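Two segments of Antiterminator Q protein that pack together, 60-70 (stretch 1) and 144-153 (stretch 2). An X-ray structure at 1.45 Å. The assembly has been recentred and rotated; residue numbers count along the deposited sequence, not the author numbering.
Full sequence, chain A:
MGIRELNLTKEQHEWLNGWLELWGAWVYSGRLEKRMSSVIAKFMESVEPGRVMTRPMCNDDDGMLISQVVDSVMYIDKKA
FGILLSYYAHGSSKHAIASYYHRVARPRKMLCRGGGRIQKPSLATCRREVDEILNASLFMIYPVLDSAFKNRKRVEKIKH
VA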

ATOM      1  N   ASP A  60      12.436 -11.426  10.859  1.00 25.55           N
ATOM      2  CA  ASP A  60      12.419 -10.096  11.463  1.00 26.64           C
ATOM      3  C   ASP A  60      13.339  -9.132  10.728  1.00 25.72           C
ATOM      4  O   ASP A  60      13.009  -7.951  10.578  1.00 26.94           O
ATOM      5  N   ASP A  61      14.505  -9.601  10.287  1.00 25.08           N
ATOM      6  CA  ASP A  61      15.412  -8.721   9.553  1.00 25.33           C
ATOM      7  C   ASP A  61      14.757  -8.232   8.272  1.00 23.83           C
ATOM      8  O   ASP A  61      14.799  -7.037   7.952  1.00 25.22           O
ATOM      9  N   ASP A  62      14.144  -9.150   7.523  1.00 23.87           N
ATOM     10  CA  ASP A  62      13.450  -8.759   6.301  1.00 21.24           C
ATOM     11  C   ASP A  62      12.240  -7.888   6.610  1.00 21.57           C
ATOM     12  O   ASP A  62      11.976  -6.917   5.894  1.00 19.32           O
ATOM     13  N   GLY A  63      11.494  -8.213   7.665  1.00 20.80           N
ATOM     14  CA  GLY A  63      10.369  -7.376   8.043  1.00 20.18           C
ATOM     15  C   GLY A  63      10.780  -5.945   8.325  1.00 21.73           C
ATOM     16  O   GLY A  63      10.115  -4.999   7.890  1.00 18.83           O
ATOM     17  N   MET A  64      11.888  -5.764   9.045  1.00 21.52           N
ATOM     18  CA  MET A  64      12.357  -4.418   9.342  1.00 23.56           C
ATOM     19  C   MET A  64      12.858  -3.715   8.087  1.00 19.49           C
ATOM     20  O   MET A  64      12.576  -2.526   7.884  1.00 20.82           O
ATOM     21  N   LEU A  65      13.602  -4.423   7.237  1.00 18.67           N
ATOM     22  CA  LEU A  65      14.116  -3.805   6.018  1.00 17.62           C
ATOM     23  C   LEU A  65      12.970  -3.346   5.128  1.00 19.30           C
ATOM     24  O   LEU A  65      12.972  -2.218   4.618  1.00 19.43           O
ATOM     25  N   ILE A  66      11.976  -4.212   4.927  1.00 17.24           N
ATOM     26  CA  ILE A  66      10.855  -3.839   4.070  1.00 17.32           C
ATOM     27  C   ILE A  66      10.070  -2.688   4.676  1.00 17.32           C
ATOM     28  O   ILE A  66       9.604  -1.796   3.962  1.00 16.37           O
ATOM     29  N   SER A  67       9.881  -2.705   5.998  1.00 16.47           N
ATOM     30  CA  SER A  67       9.119  -1.645   6.649  1.00 17.06           C
ATOM     31  C   SER A  67       9.802  -0.296   6.476  1.00 16.53           C
ATOM     32  O   SER A  67       9.133   0.723   6.257  1.00 17.42           O
ATOM     33  N   GLN A  68      11.129  -0.269   6.621  1.00 17.36           N
ATOM     34  CA  GLN A  68      11.880   0.964   6.421  1.00 18.74           C
ATOM     35  C   GLN A  68      11.750   1.443   4.985  1.00 19.37           C
ATOM     36  O   GLN A  68      11.595   2.645   4.733  1.00 19.45           O
ATOM     37  N   VAL A  69      11.791   0.516   4.025  1.00 16.20           N
ATOM     38  CA  VAL A  69      11.592   0.887   2.626  1.00 16.42           C
ATOM     39  C   VAL A  69      10.202   1.469   2.425  1.00 16.73           C
ATOM     40  O   VAL A  69      10.035   2.546   1.839  1.00 16.97           O
ATOM     41  N   VAL A  70       9.175   0.757   2.890  1.00 15.31           N
ATOM     42  CA  VAL A  70       7.810   1.195   2.630  1.00 16.13           C
ATOM     43  C   VAL A  70       7.534   2.537   3.290  1.00 16.95           C
ATOM     44  O   VAL A  70       6.938   3.432   2.681  1.00 16.66           O
ATOM     45  N   VAL A 144      13.168   0.808  -4.834  1.00 16.12           N
ATOM     46  CA  VAL A 144      13.745   1.039  -3.518  1.00 16.51           C
ATOM     47  C   VAL A 144      13.943  -0.271  -2.778  1.00 16.95           C
ATOM     48  O   VAL A 144      14.940  -0.452  -2.072  1.00 16.89           O
ATOM     49  N   LEU A 145      12.985  -1.195  -2.886  1.00 16.33           N
ATOM     50  CA  LEU A 145      13.151  -2.476  -2.211  1.00 15.85           C
ATOM     51  C   LEU A 145      14.202  -3.324  -2.904  1.00 15.84           C
ATOM     52  O   LEU A 145      14.997  -3.996  -2.239  1.00 16.73           O
ATOM     53  N   ASP A 146      14.207  -3.323  -4.238  1.00 16.92           N
ATOM     54  CA  ASP A 146      15.242  -4.051  -4.962  1.00 17.22           C
ATOM     55  C   ASP A 146      16.622  -3.544  -4.570  1.00 18.52           C
ATOM     56  O   ASP A 146      17.531  -4.338  -4.316  1.00 20.03           O
ATOM     57  N   SER A 147      16.783  -2.221  -4.485  1.00 17.55           N
ATOM     58  CA  SER A 147      18.085  -1.687  -4.109  1.00 19.19           C
ATOM     59  C   SER A 147      18.374  -1.927  -2.637  1.00 20.87           C
ATOM     60  O   SER A 147      19.545  -2.056  -2.254  1.00 19.18           O
ATOM     61  N   ALA A 148      17.340  -2.018  -1.799  1.00 17.60           N
ATOM     62  CA  ALA A 148      17.583  -2.265  -0.379  1.00 18.18           C
ATOM     63  C   ALA A 148      18.166  -3.651  -0.155  1.00 19.41           C
ATOM     64  O   ALA A 148      19.095  -3.819   0.642  1.00 19.15           O
ATOM     65  N   PHE A 149      17.616  -4.663  -0.826  1.00 17.23           N
ATOM     66  CA  PHE A 149      18.175  -6.006  -0.708  1.00 19.59           C
ATOM     67  C   PHE A 149      19.580  -6.065  -1.297  1.00 19.75           C
ATOM     68  O   PHE A 149      20.469  -6.716  -0.735  1.00 20.20           O
ATOM     69  N   LYS A 150      19.801  -5.395  -2.431  1.00 18.84           N
ATOM     70  CA  LYS A 150      21.119  -5.422  -3.055  1.00 18.92           C
ATOM     71  C   LYS A 150      22.142  -4.682  -2.209  1.00 19.87           C
ATOM     72  O   LYS A 150      23.305  -5.097  -2.132  1.00 23.23           O
ATOM     73  N   ASN A 151      21.722  -3.589  -1.565  1.00 20.46           N
ATOM     74  CA  ASN A 151      22.619  -2.859  -0.671  1.00 19.84           C
ATOM     75  C   ASN A 151      23.027  -3.723   0.513  1.00 24.28           C
ATOM     76  O   ASN A 151      24.203  -3.748   0.891  1.00 23.80           O
ATOM     77  N   ARG A 152      22.073  -4.453   1.098  1.00 21.14           N
ATOM     78  CA  ARG A 152      22.398  -5.326   2.220  1.00 22.50           C
ATOM     79  C   ARG A 152      23.382  -6.409   1.803  1.00 23.09           C
ATOM     80  O   ARG A 152      24.360  -6.680   2.514  1.00 24.38           O
ATOM     81  N   LYS A 153      23.144  -7.027   0.645  1.00 23.56           N
ATOM     82  CA  LYS A 153      24.038  -8.058   0.128  1.00 25.31           C
ATOM     83  C   LYS A 153      25.445  -7.519  -0.070  1.00 29.46           C
ATOM     84  O   LYS A 153      26.430  -8.191   0.267  1.00 29.80           O
TER

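Both stretches are helical, and they run roughly antiparallel, with 139° between their N-to-C directions and axes that approach to 9.8 Å. The helices come closest in backbone at V69 and L145, whose CA atoms lie 6.1 Å apart. From there an apolar seam extends toward the start of stretch 1 and the end of stretch 2, where it gives way to a charged pair.

The apolar packing is built around L65 and V69, which are one helical turn apart and both direct their CA-to-CB bonds toward the partner helix. L65, with chi1 t and chi2 t, acts as a knob: its side chain sits in a hole formed by L145, A148, F149 and R152. Its CD2 lies 3.6 Å from L145 CD1 and 3.7 Å from A148 CB. Leucine suits such a place because its branched end can touch several walls of the hole at once, while its flexible stem reaches across the gap. The CA-to-CB bond of L145 lies sideways to stretch 1, but the end of its t, p side chain comes nearer. There L145 CD1 also meets I66 CG1 at 3.8 Å and V69 CG2 at 4.0 Å. V69, chi1 t, is beta-branched and compact, which fits it to the region where the backbones draw close: its CG2 packs 3.5 Å from A148 CB, and its CG1 lies 3.7 Å from CG1 of V144, another valine with chi1 t. A148 points toward stretch 1, and its single methyl fills little of the space, leaving a shallow surface on which L65 and V69 both rest. I66, m at chi1 and t at chi2, has its CA-to-CB bond sideways to stretch 2; its CG1, besides meeting L145, lies 4.3 Å from F149 CZ.

An aromatic contact extends this packing. F149, chi1 m, has its CA-to-CB bond sideways to stretch 1, yet its ring comes nearer to it. L65 CD2 stands over one face in a CH-pi contact, 4.2 Å from the F149 ring centroid and 20° off the normal, so that a methyl group meets the pi cloud. D62 OD1 lies at the ring edge, 4.1 Å from F149 CE1; an edge carries the slightly positive ring hydrogens and is a reasonable neighbour for a carboxylate oxygen.

The polar contact joins R152 to D62. R152 extends through t, t, p torsions, and its guanidinium donates two hydrogen bonds to one acceptor: NH1 to D62 OD1 at 2.9 Å and NH2 to D62 OD1 at 2.8 Å. Together they form a salt bridge, with OD1 near the guanidinium plane, where the N-H groups point. D62, chi1 m, starts sideways, but its short side chain ends near the arginine. Arginine suits this position because its long aliphatic stem and flat head can serve both kinds of neighbour: L65 CD1 lies over one guanidinium face, 3.8 Å from R152 NH1, while the edge engages the acid.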

ATOM      1  CB  ASP A  60      12.815 -10.179  12.936  1.00 26.63           C
ATOM      2  CG  ASP A  60      11.720 -10.765  13.802  1.00 28.10           C
ATOM      3  OD1 ASP A  60      10.629 -11.083  13.286  1.00 27.52           O
ATOM      4  OD2 ASP A  60      11.954 -10.914  15.023  1.00 29.11           O
ATOM      5  CB  ASP A  61      16.728  -9.438   9.243  1.00 27.69           C
ATOM      6  CG  ASP A  61      17.616  -9.596  10.467  1.00 31.73           C
ATOM      7  OD1 ASP A  61      17.285  -9.036  11.534  1.00 32.26           O
ATOM      8  OD2 ASP A  61      18.647 -10.289  10.355  1.00 36.59           O
ATOM      9  CB  ASP A  62      13.040 -10.001   5.510  1.00 21.19           C
ATOM     10  CG  ASP A  62      14.236 -10.759   4.936  1.00 21.78           C
ATOM     11  OD1 ASP A  62      15.376 -10.244   4.964  1.00 24.82           O
ATOM     12  OD2 ASP A  62      14.028 -11.887   4.446  1.00 23.74           O
ATOM     13  CB  MET A  64      13.439  -4.460  10.424  1.00 25.99           C
ATOM     14  CG  MET A  64      12.855  -4.684  11.805  1.00 30.86           C
ATOM     15  SD  MET A  64      14.066  -4.702  13.142  1.00 39.19           S
ATOM     16  CE  MET A  64      14.944  -6.231  12.801  1.00 37.04           C
ATOM     17  CB  LEU A  65      15.015  -4.790   5.270  1.00 20.72           C
ATOM     18  CG  LEU A  65      15.671  -4.342   3.954  1.00 22.36           C
ATOM     19  CD1 LEU A  65      16.986  -5.053   3.757  1.00 25.83           C
ATOM     20  CD2 LEU A  65      14.777  -4.584   2.738  1.00 24.04           C
ATOM     21  CB  ILE A  66       9.962  -5.053   3.758  1.00 16.67           C
ATOM     22  CG1 ILE A  66      10.756  -6.108   2.997  1.00 16.51           C
ATOM     23  CG2 ILE A  66       8.707  -4.620   2.960  1.00 14.39           C
ATOM     24  CD1 ILE A  66      10.096  -7.494   3.010  1.00 17.58           C
ATOM     25  CB  SER A  67       8.978  -1.947   8.142  1.00 18.87           C
ATOM     26  OG  SER A  67       8.249  -3.137   8.386  1.00 17.73           O
ATOM     27  CB  GLN A  68      13.351   0.738   6.772  1.00 20.67           C
ATOM     28  CG  GLN A  68      13.620   0.472   8.242  1.00 30.23           C
ATOM     29  CD  GLN A  68      15.098   0.551   8.579  1.00 38.60           C
ATOM     30  OE1 GLN A  68      15.472   0.711   9.740  1.00 42.76           O
ATOM     31  NE2 GLN A  68      15.948   0.444   7.558  1.00 40.98           N
ATOM     32  CB  VAL A  69      11.853  -0.324   1.713  1.00 15.33           C
ATOM     33  CG1 VAL A  69      11.325  -0.076   0.322  1.00 17.59           C
ATOM     34  CG2 VAL A  69      13.330  -0.642   1.691  1.00 18.01           C
ATOM     35  CB  VAL A  70       6.807   0.116   3.070  1.00 15.84           C
ATOM     36  CG1 VAL A  70       5.393   0.656   3.028  1.00 18.01           C
ATOM     37  CG2 VAL A  70       6.949  -1.096   2.182  1.00 16.06           C
ATOM     38  CB  VAL A 144      12.889   2.033  -2.717  1.00 18.02           C
ATOM     39  CG1 VAL A 144      13.564   2.382  -1.403  1.00 19.50           C
ATOM     40  CG2 VAL A 144      12.646   3.287  -3.542  1.00 20.33           C
ATOM     41  CB  LEU A 145      11.821  -3.230  -2.152  1.00 16.13           C
ATOM     42  CG  LEU A 145      11.920  -4.513  -1.302  1.00 14.63           C
ATOM     43  CD1 LEU A 145      12.316  -4.186   0.130  1.00 16.00           C
ATOM     44  CD2 LEU A 145      10.639  -5.355  -1.323  1.00 16.86           C
ATOM     45  CB  ASP A 146      15.043  -3.911  -6.473  1.00 20.48           C
ATOM     46  CG  ASP A 146      16.060  -4.699  -7.273  1.00 24.43           C
ATOM     47  OD1 ASP A 146      16.277  -5.890  -6.978  1.00 27.70           O
ATOM     48  OD2 ASP A 146      16.639  -4.121  -8.210  1.00 30.30           O
ATOM     49  CB  SER A 147      18.160  -0.199  -4.447  1.00 18.79           C
ATOM     50  OG  SER A 147      17.504   0.569  -3.469  1.00 25.78           O
ATOM     51  CB  ALA A 148      16.307  -2.091   0.444  1.00 17.90           C
ATOM     52  CB  PHE A 149      17.271  -7.006  -1.429  1.00 19.02           C
ATOM     53  CG  PHE A 149      16.053  -7.427  -0.647  1.00 17.91           C
ATOM     54  CD1 PHE A 149      16.154  -7.888   0.652  1.00 23.26           C
ATOM     55  CD2 PHE A 149      14.806  -7.374  -1.244  1.00 18.52           C
ATOM     56  CE1 PHE A 149      15.023  -8.290   1.345  1.00 19.52           C
ATOM     57  CE2 PHE A 149      13.682  -7.779  -0.562  1.00 19.24           C
ATOM     58  CZ  PHE A 149      13.784  -8.226   0.727  1.00 18.12           C
ATOM     59  CB  LYS A 150      21.051  -4.849  -4.468  1.00 20.33           C
ATOM     60  CG  LYS A 150      20.387  -5.799  -5.459  1.00 22.53           C
ATOM     61  CD  LYS A 150      20.156  -5.162  -6.812  1.00 26.08           C
ATOM     62  CE  LYS A 150      19.474  -6.169  -7.741  1.00 27.60           C
ATOM     63  NZ  LYS A 150      18.975  -5.547  -8.994  1.00 30.62           N
ATOM     64  CB  ASN A 151      21.947  -1.567  -0.194  1.00 19.57           C
ATOM     65  CG  ASN A 151      22.804  -0.780   0.797  1.00 19.68           C
ATOM     66  OD1 ASN A 151      23.841  -0.228   0.433  1.00 24.44           O
ATOM     67  ND2 ASN A 151      22.354  -0.712   2.045  1.00 19.86           N
ATOM     68  CB  ARG A 152      21.128  -5.947   2.791  1.00 23.19           C
ATOM     69  CG  ARG A 152      21.389  -6.884   3.961  1.00 28.43           C
ATOM     70  CD  ARG A 152      20.097  -7.309   4.618  1.00 26.34           C
ATOM     71  NE  ARG A 152      19.375  -8.281   3.803  1.00 27.94           N
ATOM     72  CZ  ARG A 152      18.201  -8.813   4.133  1.00 24.63           C
ATOM     73  NH1 ARG A 152      17.603  -8.461   5.261  1.00 22.83           N
ATOM     74  NH2 ARG A 152      17.624  -9.696   3.329  1.00 25.37           N
ATOM     75  CB  LYS A 153      23.487  -8.572  -1.203  1.00 27.31           C
ATOM     76  CG  LYS A 153      23.877  -9.993  -1.565  1.00 33.14           C
ATOM     77  CD  LYS A 153      23.068 -10.482  -2.768  1.00 37.46           C
ATOM     78  CE  LYS A 153      22.433 -11.837  -2.483  1.00 43.25           C
ATOM     79  NZ  LYS A 153      22.337 -12.704  -3.691  1.00 45.86           N
TER